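Local coordinates for 2',5'-phosphodiesterase 12 (Homo sapiens, PDB 4Z0V), which belongs to the endonuclease/exonuclease/phosphatase family and joins a two-sheet, magnesium-containing domain of that fold to a smaller N-terminal beta domain, at residues P8-L13 against L79-G84; I126-Y131 against C435-K440; A153-E158 against P422-P427; D392-D397 against I431-D436. All blocks are in the same frame, centred on the assembly; numbering follows the deposited sequence. Where two conformers were deposited one is given.

Contact 1 of 4, residues P8-L13 against L79-G84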
loop_
_atom_site.group_PDB
_atom_site.type_symbol
_atom_site.label_atom_id
_atom_site.label_comp_id
_atom_site.label_asym_id
_atom_site.label_seq_id
_atom_site.Cartn_x
_atom_site.Cartn_y
_atom_site.Cartn_z
ATOM N N PRO A 8 19.508 -3.562 25.877
ATOM C CA PRO A 8 18.966 -3.826 24.534
ATOM C C PRO A 8 18.498 -5.277 24.449
ATOM O O PRO A 8 19.195 -6.176 24.919
ATOM C CB PRO A 8 20.154 -3.534 23.602
ATOM C CG PRO A 8 21.104 -2.708 24.428
ATOM C CD PRO A 8 20.943 -3.214 25.813
ATOM N N ALA A 9 17.275 -5.486 23.962
ATOM C CA ALA A 9 16.678 -6.818 23.864
ATOM C C ALA A 9 15.667 -6.881 22.735
ATOM O O ALA A 9 14.939 -5.920 22.513
ATOM C CB ALA A 9 16.013 -7.206 25.185
ATOM N N PHE A 10 15.665 -7.995 21.986
ATOM C CA PHE A 10 14.706 -8.250 20.912
ATOM C C PHE A 10 13.459 -8.843 21.565
ATOM O O PHE A 10 13.545 -9.939 22.113
ATOM C CB PHE A 10 15.282 -9.197 19.811
ATOM C CG PHE A 10 16.363 -8.635 18.916
ATOM C CD1 PHE A 10 16.066 -7.672 17.958
ATOM C CD2 PHE A 10 17.667 -9.107 18.993
ATOM C CE1 PHE A 10 17.071 -7.137 17.142
ATOM C CE2 PHE A 10 18.669 -8.580 18.170
ATOM C CZ PHE A 10 18.368 -7.596 17.254
ATOM N N THR A 11 12.329 -8.092 21.582
ATOM C CA THR A 11 11.046 -8.544 22.147
ATOM C C THR A 11 10.385 -9.540 21.197
ATOM O O THR A 11 9.645 -10.429 21.629
ATOM C CB THR A 11 10.118 -7.371 22.435
ATOM O OG1 THR A 11 9.892 -6.635 21.231
ATOM C CG2 THR A 11 10.654 -6.461 23.516
ATOM N N GLU A 12 10.642 -9.372 19.892
ATOM C CA GLU A 12 10.137 -10.262 18.853
ATOM C C GLU A 12 11.284 -10.509 17.908
ATOM O O GLU A 12 12.032 -9.581 17.606
ATOM C CB GLU A 12 8.906 -9.672 18.119
ATOM C CG GLU A 12 7.699 -9.421 19.008
ATOM C CD GLU A 12 6.457 -8.887 18.328
ATOM O OE1 GLU A 12 6.482 -7.731 17.844
ATOM O OE2 GLU A 12 5.441 -9.618 18.313
ATOM N N LEU A 13 11.503 -11.765 17.570
ATOM C CA LEU A 13 12.536 -12.217 16.641
ATOM C C LEU A 13 11.896 -13.359 15.920
ATOM O O LEU A 13 11.589 -14.379 16.565
ATOM C CB LEU A 13 13.843 -12.586 17.373
ATOM C CG LEU A 13 15.038 -12.812 16.467
ATOM C CD1 LEU A 13 15.460 -11.529 15.802
ATOM C CD2 LEU A 13 16.193 -13.376 17.236
ATOM N N LEU A 79 20.079 -16.793 11.337
ATOM C CA LEU A 79 20.446 -15.401 11.611
ATOM C C LEU A 79 20.942 -15.292 13.032
ATOM O O LEU A 79 20.268 -15.764 13.950
ATOM C CB LEU A 79 19.246 -14.433 11.404
ATOM C CG LEU A 79 19.442 -12.954 11.903
ATOM C CD1 LEU A 79 20.524 -12.220 11.102
ATOM C CD2 LEU A 79 18.107 -12.174 11.865
ATOM N N HIS A 80 22.114 -14.669 13.204
ATOM C CA HIS A 80 22.643 -14.267 14.494
ATOM C C HIS A 80 22.368 -12.799 14.631
ATOM O O HIS A 80 22.753 -12.035 13.742
ATOM C CB HIS A 80 24.167 -14.500 14.616
ATOM C CG HIS A 80 24.764 -13.841 15.838
ATOM N ND1 HIS A 80 25.004 -12.461 15.889
ATOM C CD2 HIS A 80 25.089 -14.380 17.035
ATOM C CE1 HIS A 80 25.478 -12.220 17.102
ATOM N NE2 HIS A 80 25.573 -13.350 17.820
ATOM N N CYS A 81 21.852 -12.368 15.776
ATOM C CA CYS A 81 21.710 -10.938 15.973
ATOM C C CYS A 81 21.982 -10.563 17.413
ATOM O O CYS A 81 21.536 -11.245 18.335
ATOM C CB CYS A 81 20.364 -10.416 15.493
ATOM S SG CYS A 81 18.978 -11.474 15.907
ATOM N N THR A 82 22.767 -9.511 17.580
ATOM C CA THR A 82 23.145 -8.947 18.886
ATOM C C THR A 82 22.499 -7.575 19.000
ATOM O O THR A 82 22.849 -6.694 18.217
ATOM C CB THR A 82 24.668 -8.881 19.056
ATOM O OG1 THR A 82 25.194 -10.196 18.992
ATOM C CG2 THR A 82 25.070 -8.302 20.420
ATOM N N PRO A 83 21.544 -7.392 19.944
ATOM C CA PRO A 83 20.883 -6.085 20.080
ATOM C C PRO A 83 21.840 -5.075 20.703
ATOM O O PRO A 83 22.576 -5.439 21.618
ATOM C CB PRO A 83 19.698 -6.385 21.009
ATOM C CG PRO A 83 20.138 -7.544 21.835
ATOM C CD PRO A 83 21.060 -8.359 20.953
ATOM N N GLY A 84 21.831 -3.850 20.193
ATOM C CA GLY A 84 22.691 -2.786 20.698
ATOM C C GLY A 84 21.964 -1.456 20.722
ATOM O O GLY A 84 20.959 -1.277 20.017
#
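P83, F10 and P8 bury the most surface where the ends of strands 9-14 and 77-82 meet inside the N-terminal beta domain, whose sequence family belongs to the E-set clan of sandwich-like folds. The flanking residues take part too, P8 before 9-14 and P83 after 77-82. No hydrogen bond links the two segments. The strands belong to different sheets, 9-14 pairing with 28-32 and 77-82 lying between 40-46 and 93-96. P83 lies over one face of the F10 ring: its CB is 4.1 Å from the F10 ring centroid and 27° off the ring normal, a CH-pi contact. F10 CG stands anti to the carbonyl carbon (chi1 -71°); farther out on the ring, CE2 comes 3.7 Å from P83 CD. P8 flanks the same proline, with P8 CB 3.9 Å from P83 CB. L31 of strand 28-32 also touches both F10 and P83. On the other flank of the ring, C81 approaches obliquely, its SG 4.3 Å from the F10 centroid in a sulfur-aromatic contact. That sulfur also meets both methyls at the end of L13, C81 SG lying 3.5 Å from L13 CD1 and 3.6 Å from L13 CD2.

Contact 2 of 4, residues I126-Y131 against C435-K440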
loop_
_atom_site.group_PDB
_atom_site.type_symbol
_atom_site.label_atom_id
_atom_site.label_comp_id
_atom_site.label_asym_id
_atom_site.label_seq_id
_atom_site.Cartn_x
_atom_site.Cartn_y
_atom_site.Cartn_z
ATOM N N ILE A 126 9.788 12.671 -4.719
ATOM C CA ILE A 126 8.987 11.831 -3.849
ATOM C C ILE A 126 8.541 10.658 -4.685
ATOM O O ILE A 126 7.625 10.816 -5.506
ATOM C CB ILE A 126 7.767 12.541 -3.187
ATOM C CG1 ILE A 126 8.132 13.904 -2.543
ATOM C CG2 ILE A 126 7.060 11.576 -2.178
ATOM C CD1 ILE A 126 6.825 14.750 -2.171
ATOM N N ARG A 127 9.163 9.494 -4.508
ATOM C CA ARG A 127 8.680 8.305 -5.207
ATOM C C ARG A 127 7.442 7.802 -4.443
ATOM O O ARG A 127 7.540 7.413 -3.277
ATOM C CB ARG A 127 9.753 7.217 -5.312
ATOM C CG ARG A 127 9.223 5.973 -6.028
ATOM C CD ARG A 127 10.328 5.037 -6.434
ATOM N NE ARG A 127 11.125 5.621 -7.519
ATOM C CZ ARG A 127 12.430 5.444 -7.688
ATOM N NH1 ARG A 127 13.118 4.668 -6.854
ATOM N NH2 ARG A 127 13.060 6.046 -8.688
ATOM N N THR A 128 6.308 7.721 -5.129
ATOM C CA THR A 128 5.026 7.403 -4.486
ATOM C C THR A 128 4.424 6.157 -5.096
ATOM O O THR A 128 4.519 5.943 -6.315
ATOM C CB THR A 128 4.090 8.627 -4.657
ATOM O OG1 THR A 128 4.744 9.781 -4.126
ATOM C CG2 THR A 128 2.766 8.455 -3.916
ATOM N N VAL A 129 3.911 5.262 -4.216
ATOM C CA VAL A 129 3.295 4.000 -4.638
ATOM C C VAL A 129 1.866 3.963 -4.134
ATOM O O VAL A 129 1.620 4.359 -2.991
ATOM C CB VAL A 129 4.090 2.784 -4.049
ATOM C CG1 VAL A 129 3.380 1.449 -4.364
ATOM C CG2 VAL A 129 5.545 2.762 -4.544
ATOM N N SER A 130 0.938 3.429 -4.921
ATOM C CA SER A 130 -0.438 3.145 -4.450
ATOM C C SER A 130 -0.741 1.740 -4.884
ATOM O O SER A 130 -0.591 1.417 -6.075
ATOM C CB SER A 130 -1.478 4.140 -4.964
ATOM O OG SER A 130 -2.748 3.822 -4.399
ATOM N N TYR A 131 -1.145 0.875 -3.926
ATOM C CA TYR A 131 -1.321 -0.535 -4.304
ATOM C C TYR A 131 -2.348 -1.243 -3.444
ATOM O O TYR A 131 -2.203 -1.256 -2.230
ATOM C CB TYR A 131 0.053 -1.211 -4.095
ATOM C CG TYR A 131 0.305 -2.602 -4.643
ATOM C CD1 TYR A 131 -0.544 -3.169 -5.598
ATOM C CD2 TYR A 131 1.471 -3.302 -4.309
ATOM C CE1 TYR A 131 -0.239 -4.392 -6.201
ATOM C CE2 TYR A 131 1.773 -4.536 -4.890
ATOM C CZ TYR A 131 0.926 -5.065 -5.854
ATOM O OH TYR A 131 1.257 -6.258 -6.459
ATOM N N CYS A 435 5.123 6.281 -9.188
ATOM C CA CYS A 435 5.544 7.461 -9.959
ATOM C C CYS A 435 6.516 8.282 -9.148
ATOM O O CYS A 435 6.453 8.283 -7.912
ATOM C CB CYS A 435 4.341 8.295 -10.359
ATOM S SG CYS A 435 3.457 8.972 -8.949
ATOM N N ASP A 436 7.403 8.998 -9.830
ATOM C CA ASP A 436 8.326 9.894 -9.151
ATOM C C ASP A 436 7.758 11.283 -9.287
ATOM O O ASP A 436 7.447 11.690 -10.408
ATOM C CB ASP A 436 9.722 9.802 -9.761
ATOM C CG ASP A 436 10.393 8.476 -9.529
ATOM O OD1 ASP A 436 9.857 7.673 -8.736
ATOM O OD2 ASP A 436 11.480 8.261 -10.094
ATOM N N LEU A 437 7.514 11.948 -8.154
ATOM C CA LEU A 437 6.971 13.307 -8.121
ATOM C C LEU A 437 8.077 14.286 -7.812
ATOM O O LEU A 437 9.027 13.920 -7.140
ATOM C CB LEU A 437 5.886 13.403 -7.050
ATOM C CG LEU A 437 4.729 12.405 -7.172
ATOM C CD1 LEU A 437 3.766 12.577 -5.983
ATOM C CD2 LEU A 437 4.020 12.564 -8.528
ATOM N N LYS A 438 7.993 15.506 -8.318
ATOM C CA LYS A 438 9.007 16.512 -8.012
ATOM C C LYS A 438 8.340 17.707 -7.353
ATOM O O LYS A 438 7.239 18.098 -7.757
ATOM C CB LYS A 438 9.768 16.928 -9.302
ATOM C CG LYS A 438 10.994 17.810 -9.063
ATOM C CD LYS A 438 11.916 17.772 -10.284
ATOM C CE LYS A 438 13.250 18.451 -10.072
ATOM N NZ LYS A 438 13.184 19.909 -10.357
ATOM N N TRP A 439 8.968 18.236 -6.286
ATOM C CA TRP A 439 8.508 19.458 -5.631
ATOM C C TRP A 439 8.688 20.622 -6.617
ATOM O O TRP A 439 9.750 20.716 -7.251
ATOM C CB TRP A 439 9.341 19.732 -4.351
ATOM C CG TRP A 439 9.196 18.738 -3.232
ATOM C CD1 TRP A 439 10.081 17.753 -2.899
ATOM C CD2 TRP A 439 8.219 18.766 -2.184
ATOM N NE1 TRP A 439 9.701 17.150 -1.722
ATOM C CE2 TRP A 439 8.574 17.768 -1.249
ATOM C CE3 TRP A 439 7.077 19.547 -1.939
ATOM C CZ2 TRP A 439 7.818 17.515 -0.102
ATOM C CZ3 TRP A 439 6.328 19.291 -0.805
ATOM C CH2 TRP A 439 6.693 18.286 0.093
ATOM N N LYS A 440 7.657 21.474 -6.769
ATOM C CA LYS A 440 7.709 22.647 -7.651
ATOM C C LYS A 440 8.395 23.810 -6.939
ATOM O O LYS A 440 9.462 24.251 -7.358
ATOM C CB LYS A 440 6.302 23.058 -8.093
ATOM C CG LYS A 440 5.726 22.217 -9.222
ATOM C CD LYS A 440 4.369 22.753 -9.640
ATOM C CE LYS A 440 3.887 22.161 -10.934
ATOM N NZ LYS A 440 2.615 22.786 -11.378
#
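The W439 indole carries I126 on one face: the methyl CD1 of I126 sits 3.4 Å above the ring plane, displaced toward the rim and closest to W439 CZ2 and CE2. I126 CG1 follows toward W439 NE1, the two side chains crossing at a slant. The second flat group, the R127 guanidinium, is met at its edge and in its plane by D436. This salt bridge is side-on and bidentate, R127 NE reaching D436 OD1 at 2.7 Å and R127 NH2 reaching D436 OD2 at 3.1 Å. OD1 receives NE on its syn lone pair, and the guanidinium and carboxylate planes are 31° apart. The R127 chain leaves with CG anti to the backbone N and bends at chi3 (-70°), which places NE beside the carboxylate. Further bonds hold both partners: R127 NH1 has the carbonyl oxygens of K119, Y173 and N174 as partners, three acceptors sharing its two hydrogens, while D436 OD2 also binds Q405 NE2. These groups hang from two neighbouring antiparallel strands, 125-132 and 433-439, in a mixed sheet of the endonuclease/exonuclease/phosphatase domain. I126 and L437 form a hydrogen-bonded pair, as do T128 and C435, with R127 and D436 the non-hydrogen-bonded pair between them. The T128 N to C435 O bond is 2.8 Å long and almost straight, at 176°. On the face opposite the salt bridge, T128 OG1 lies 3.5 Å from L437 CD1, and I323 of strand 322-327 touches both residues.

Contact 3 of 4, residues A153-E158 against P422-P427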
loop_
_atom_site.group_PDB
_atom_site.type_symbol
_atom_site.label_atom_id
_atom_site.label_comp_id
_atom_site.label_asym_id
_atom_site.label_seq_id
_atom_site.Cartn_x
_atom_site.Cartn_y
_atom_site.Cartn_z
ATOM N N ALA A 153 -2.793 -20.414 -9.911
ATOM C CA ALA A 153 -2.305 -21.593 -9.187
ATOM C C ALA A 153 -2.689 -21.447 -7.703
ATOM O O ALA A 153 -2.395 -20.403 -7.125
ATOM C CB ALA A 153 -0.801 -21.704 -9.343
ATOM N N PRO A 154 -3.432 -22.395 -7.090
ATOM C CA PRO A 154 -3.834 -22.218 -5.688
ATOM C C PRO A 154 -2.680 -21.854 -4.748
ATOM O O PRO A 154 -2.892 -21.024 -3.870
ATOM C CB PRO A 154 -4.425 -23.581 -5.331
ATOM C CG PRO A 154 -4.998 -24.062 -6.642
ATOM C CD PRO A 154 -3.979 -23.655 -7.646
ATOM N N TYR A 155 -1.468 -22.414 -4.949
ATOM C CA TYR A 155 -0.322 -22.094 -4.089
ATOM C C TYR A 155 0.022 -20.604 -4.190
ATOM O O TYR A 155 0.498 -20.029 -3.212
ATOM C CB TYR A 155 0.931 -22.971 -4.382
ATOM C CG TYR A 155 1.705 -22.653 -5.650
ATOM C CD1 TYR A 155 2.705 -21.686 -5.656
ATOM C CD2 TYR A 155 1.488 -23.373 -6.821
ATOM C CE1 TYR A 155 3.433 -21.405 -6.809
ATOM C CE2 TYR A 155 2.243 -23.133 -7.969
ATOM C CZ TYR A 155 3.211 -22.144 -7.958
ATOM O OH TYR A 155 3.945 -21.893 -9.085
ATOM N N ALA A 156 -0.193 -20.000 -5.368
ATOM C CA ALA A 156 0.121 -18.580 -5.611
ATOM C C ALA A 156 -0.905 -17.637 -4.972
ATOM O O ALA A 156 -0.679 -16.434 -4.979
ATOM C CB ALA A 156 0.229 -18.302 -7.100
ATOM N N LEU A 157 -2.031 -18.156 -4.450
ATOM C CA LEU A 157 -3.043 -17.331 -3.755
ATOM C C LEU A 157 -2.778 -17.261 -2.274
ATOM O O LEU A 157 -3.279 -16.366 -1.589
ATOM C CB LEU A 157 -4.458 -17.912 -3.942
ATOM C CG LEU A 157 -5.270 -17.386 -5.087
ATOM C CD1 LEU A 157 -6.565 -18.186 -5.201
ATOM C CD2 LEU A 157 -5.562 -15.883 -4.924
ATOM N N GLU A 158 -2.062 -18.273 -1.763
ATOM C CA GLU A 158 -1.702 -18.438 -0.365
ATOM C C GLU A 158 -0.945 -17.231 0.146
ATOM O O GLU A 158 -0.093 -16.710 -0.576
ATOM C CB GLU A 158 -0.838 -19.696 -0.219
ATOM C CG GLU A 158 -1.581 -20.952 -0.654
ATOM C CD GLU A 158 -1.841 -21.949 0.453
ATOM O OE1 GLU A 158 -0.862 -22.527 0.981
ATOM O OE2 GLU A 158 -3.030 -22.176 0.772
ATOM N N PRO A 422 -4.765 -12.512 -9.636
ATOM C CA PRO A 422 -3.326 -12.697 -9.381
ATOM C C PRO A 422 -2.804 -13.920 -10.127
ATOM O O PRO A 422 -3.585 -14.641 -10.755
ATOM C CB PRO A 422 -3.260 -12.866 -7.861
ATOM C CG PRO A 422 -4.583 -13.439 -7.483
ATOM C CD PRO A 422 -5.582 -12.890 -8.465
ATOM N N SER A 423 -1.483 -14.121 -10.082
ATOM C CA SER A 423 -0.837 -15.247 -10.734
ATOM C C SER A 423 0.410 -15.645 -9.969
ATOM O O SER A 423 0.835 -14.959 -9.013
ATOM C CB SER A 423 -0.475 -14.878 -12.169
ATOM O OG SER A 423 0.643 -14.004 -12.169
ATOM N N VAL A 424 1.091 -16.676 -10.483
ATOM C CA VAL A 424 2.382 -17.073 -9.924
ATOM C C VAL A 424 3.422 -15.923 -10.055
ATOM O O VAL A 424 4.408 -15.929 -9.333
ATOM C CB VAL A 424 2.908 -18.364 -10.625
ATOM C CG1 VAL A 424 1.992 -19.550 -10.337
ATOM C CG2 VAL A 424 3.066 -18.161 -12.136
ATOM N N SER A 425 3.185 -14.934 -10.949
ATOM C CA SER A 425 4.127 -13.861 -11.203
ATOM C C SER A 425 3.636 -12.495 -10.710
ATOM O O SER A 425 4.343 -11.510 -10.867
ATOM C CB SER A 425 4.412 -13.790 -12.704
ATOM O OG SER A 425 4.969 -15.019 -13.143
ATOM N N HIS A 426 2.426 -12.434 -10.130
ATOM C CA HIS A 426 1.821 -11.164 -9.720
ATOM C C HIS A 426 0.940 -11.398 -8.490
ATOM O O HIS A 426 -0.029 -12.153 -8.562
ATOM C CB HIS A 426 1.004 -10.617 -10.898
ATOM C CG HIS A 426 0.586 -9.204 -10.678
ATOM N ND1 HIS A 426 1.369 -8.156 -11.091
ATOM C CD2 HIS A 426 -0.488 -8.718 -10.015
ATOM C CE1 HIS A 426 0.741 -7.056 -10.702
ATOM N NE2 HIS A 426 -0.391 -7.344 -10.064
ATOM N N PRO A 427 1.286 -10.769 -7.343
ATOM C CA PRO A 427 0.627 -11.134 -6.079
ATOM C C PRO A 427 -0.693 -10.453 -5.722
ATOM O O PRO A 427 -1.116 -10.543 -4.569
ATOM C CB PRO A 427 1.698 -10.759 -5.045
ATOM C CG PRO A 427 2.343 -9.502 -5.663
ATOM C CD PRO A 427 2.459 -9.884 -7.110
HETATM O O HOH W 1 -0.977 -18.412 -11.965
HETATM O O HOH W 2 0.886 -14.413 -6.259
#
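Apolar contacts centre on V424, whose CG1 meets three residues of 153-158: A153 CB lies 3.7 Å from V424 CG1, Y155 CZ is equally far from it, and A156 CB is 3.9 Å away. The Y155 ring meets this methyl obliquely, and its hydroxyl comes closer still, OH standing 3.3 Å from V424 CG1. Separately, L157 CD2 packs 3.7 Å from P422 CG; Y149 touches both of these side chains.

No direct hydrogen bond joins the segments, but two waters lie between the backbones. One accepts from V424 N at 3.1 Å and, weakly, from A153 N. The other is 2.9 Å from A156 O and 2.8 Å from S423 O.

Local backbone bonds shape each side. A156 N bonds to A153 O and L157 N to P154 O, leading to E158 at the N-cap position of helix 159-172. In 422-427, P422 follows a cis peptide bond, its side chain about 9 Å from the bound magnesium ion. In the endonuclease/exonuclease/phosphatase domain, the loop between helices 142-148 and 159-172 thus packs on that between helix 412-416 and strand 433-439, the latter shaped by a type I turn from S423 to H426 and an ST turn, S425 N donating to S423 OG.

Contact 4 of 4, residues D392-D397 against I431-D436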
loop_
_atom_site.group_PDB
_atom_site.type_symbol
_atom_site.label_atom_id
_atom_site.label_comp_id
_atom_site.label_asym_id
_atom_site.label_seq_id
_atom_site.Cartn_x
_atom_site.Cartn_y
_atom_site.Cartn_z
ATOM N N ASP A 392 -7.552 2.588 -9.657
ATOM C CA ASP A 392 -6.557 3.152 -8.718
ATOM C C ASP A 392 -5.924 4.399 -9.245
ATOM O O ASP A 392 -5.643 4.494 -10.447
ATOM C CB ASP A 392 -5.444 2.117 -8.456
ATOM C CG ASP A 392 -5.994 0.801 -7.943
ATOM O OD1 ASP A 392 -6.243 0.700 -6.724
ATOM O OD2 ASP A 392 -6.281 -0.096 -8.779
ATOM N N TYR A 393 -5.667 5.368 -8.349
ATOM C CA TYR A 393 -5.036 6.619 -8.772
ATOM C C TYR A 393 -4.091 7.168 -7.731
ATOM O O TYR A 393 -4.267 6.915 -6.538
ATOM C CB TYR A 393 -6.093 7.695 -9.066
ATOM C CG TYR A 393 -7.151 7.279 -10.068
ATOM C CD1 TYR A 393 -6.943 7.437 -11.436
ATOM C CD2 TYR A 393 -8.354 6.721 -9.649
ATOM C CE1 TYR A 393 -7.894 7.006 -12.367
ATOM C CE2 TYR A 393 -9.305 6.272 -10.566
ATOM C CZ TYR A 393 -9.078 6.439 -11.924
ATOM O OH TYR A 393 -10.011 5.982 -12.826
ATOM N N ILE A 394 -3.097 7.943 -8.183
ATOM C CA ILE A 394 -2.251 8.749 -7.304
ATOM C C ILE A 394 -2.614 10.177 -7.694
ATOM O O ILE A 394 -2.176 10.618 -8.749
ATOM C CB ILE A 394 -0.743 8.462 -7.409
ATOM C CG1 ILE A 394 -0.420 7.010 -6.939
ATOM C CG2 ILE A 394 0.065 9.504 -6.582
ATOM C CD1 ILE A 394 1.007 6.515 -7.389
ATOM N N PHE A 395 -3.464 10.842 -6.932
ATOM C CA PHE A 395 -3.863 12.214 -7.271
ATOM C C PHE A 395 -2.894 13.180 -6.632
ATOM O O PHE A 395 -2.630 13.088 -5.418
ATOM C CB PHE A 395 -5.291 12.511 -6.830
ATOM C CG PHE A 395 -6.357 11.779 -7.615
ATOM C CD1 PHE A 395 -6.543 12.030 -8.976
ATOM C CD2 PHE A 395 -7.217 10.888 -6.983
ATOM C CE1 PHE A 395 -7.527 11.345 -9.700
ATOM C CE2 PHE A 395 -8.230 10.238 -7.704
ATOM C CZ PHE A 395 -8.388 10.485 -9.051
ATOM N N ILE A 396 -2.349 14.112 -7.445
ATOM C CA ILE A 396 -1.344 15.041 -6.907
ATOM C C ILE A 396 -1.796 16.476 -7.007
ATOM O O ILE A 396 -2.450 16.859 -7.961
ATOM C CB ILE A 396 0.039 14.871 -7.561
ATOM C CG1 ILE A 396 0.010 15.216 -9.077
ATOM C CG2 ILE A 396 0.604 13.451 -7.308
ATOM C CD1 ILE A 396 1.349 15.430 -9.716
ATOM N N ASP A 397 -1.435 17.256 -6.004
ATOM C CA ASP A 397 -1.713 18.689 -5.938
ATOM C C ASP A 397 -0.826 19.419 -6.941
ATOM O O ASP A 397 0.378 19.569 -6.709
ATOM C CB ASP A 397 -1.402 19.166 -4.512
ATOM C CG ASP A 397 -1.747 20.599 -4.208
ATOM O OD1 ASP A 397 -2.095 21.348 -5.162
ATOM O OD2 ASP A 397 -1.690 20.975 -3.020
ATOM N N ILE A 431 -2.719 -3.809 -9.851
ATOM C CA ILE A 431 -1.351 -3.505 -10.253
ATOM C C ILE A 431 -0.917 -2.255 -9.510
ATOM O O ILE A 431 -1.653 -1.262 -9.512
ATOM C CB ILE A 431 -1.301 -3.325 -11.780
ATOM C CG1 ILE A 431 -1.797 -4.597 -12.510
ATOM C CG2 ILE A 431 0.098 -2.906 -12.227
ATOM C CD1 ILE A 431 -2.022 -4.397 -14.051
ATOM N N ALA A 432 0.264 -2.290 -8.884
ATOM C CA ALA A 432 0.790 -1.147 -8.158
ATOM C C ALA A 432 1.017 0.023 -9.065
ATOM O O ALA A 432 1.514 -0.144 -10.201
ATOM C CB ALA A 432 2.121 -1.511 -7.483
ATOM N N LEU A 433 0.621 1.204 -8.594
ATOM C CA LEU A 433 0.957 2.459 -9.299
ATOM C C LEU A 433 2.191 3.020 -8.677
ATOM O O LEU A 433 2.283 3.061 -7.457
ATOM C CB LEU A 433 -0.161 3.489 -9.213
ATOM C CG LEU A 433 -1.466 3.152 -9.868
ATOM C CD1 LEU A 433 -2.409 4.299 -9.658
ATOM C CD2 LEU A 433 -1.287 2.859 -11.364
ATOM N N VAL A 434 3.181 3.396 -9.485
ATOM C CA VAL A 434 4.444 3.948 -8.960
ATOM C C VAL A 434 4.820 5.140 -9.813
ATOM O O VAL A 434 4.851 5.023 -11.045
ATOM C CB VAL A 434 5.593 2.899 -8.962
ATOM C CG1 VAL A 434 6.829 3.417 -8.199
ATOM C CG2 VAL A 434 5.140 1.550 -8.411
ATOM N N CYS A 435 5.123 6.281 -9.188
ATOM C CA CYS A 435 5.544 7.461 -9.959
ATOM C C CYS A 435 6.516 8.282 -9.148
ATOM O O CYS A 435 6.453 8.283 -7.912
ATOM C CB CYS A 435 4.341 8.295 -10.359
ATOM S SG CYS A 435 3.457 8.972 -8.949
ATOM N N ASP A 436 7.403 8.998 -9.830
ATOM C CA ASP A 436 8.326 9.894 -9.151
ATOM C C ASP A 436 7.758 11.283 -9.287
ATOM O O ASP A 436 7.447 11.690 -10.408
ATOM C CB ASP A 436 9.722 9.802 -9.761
ATOM C CG ASP A 436 10.393 8.476 -9.529
ATOM O OD1 ASP A 436 9.857 7.673 -8.736
ATOM O OD2 ASP A 436 11.480 8.261 -10.094
#
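Packing of one beta sheet against another, the core of the two-sheet sandwich in the endonuclease/exonuclease/phosphatase fold, brings strand 387-397 to strand 433-439. The short strand axes 392-397 and 433-436 approach to 7.8 Å and run 24° from parallel; no hydrogen bond crosses between them, so the layers meet by packing of side chains on one another and on the facing backbone. L433 and I394 bury the most surface here. The two slide past each other in opposite directions: I394 CD1 reaches the backbone of L433, and L433 CD1 that of D392 and Y393. I394 CD1 lies 3.7 Å from L433 CB and equally close to L433 O, while L433 CD1 comes within 3.3 Å of D392 O. The same leucine methyl also approaches Y393 CA at 3.6 Å and D392 CB at 3.9 Å. For L433, CG is anti to the carbonyl carbon (chi1 -64°), and CD1 then extends in a trans chain (chi2 180°) to the D392 carbonyl. The same I394 CD1 also meets C435 SG, at 3.8 Å. I394 CG2 is a little farther from that sulfur. The carboxylate of D392 is engaged elsewhere: OD2 bonds to T381 OG1 and H430 ND1, and the side chain is about 9 Å from the bound magnesium ion. I394 additionally packs on T128 and S130 of strand 125-132, the neighbour of 433-439, and on I323 and C325 of strand 322-327, the neighbour of its own strand. F395 instead packs on Y337, V340 and I341 of helix 335-342.

How the contacts relate
Contacts 2 and 4 form one continuous region, their centres 7 Å apart: both use strand 433-439 and share C435 and D436. Contact 2 pairs that strand within its sheet, whereas contact 4 packs it against the other sheet; S130 O and L433 N, 2.8 Å apart, probably form a hydrogen bond between them. Contact 3 lies among loops and reaches contact 2 through Y131 OH, 3.5 Å from P427 CG, and contact 4 through H426 NE2, 3.9 Å from I431 CG1. The magnesium ion is about 9 Å from the side chains of both P422 and D392. Contact 1 stands apart in the N-terminal domain, its nearest atoms about 21 Å from contact 3.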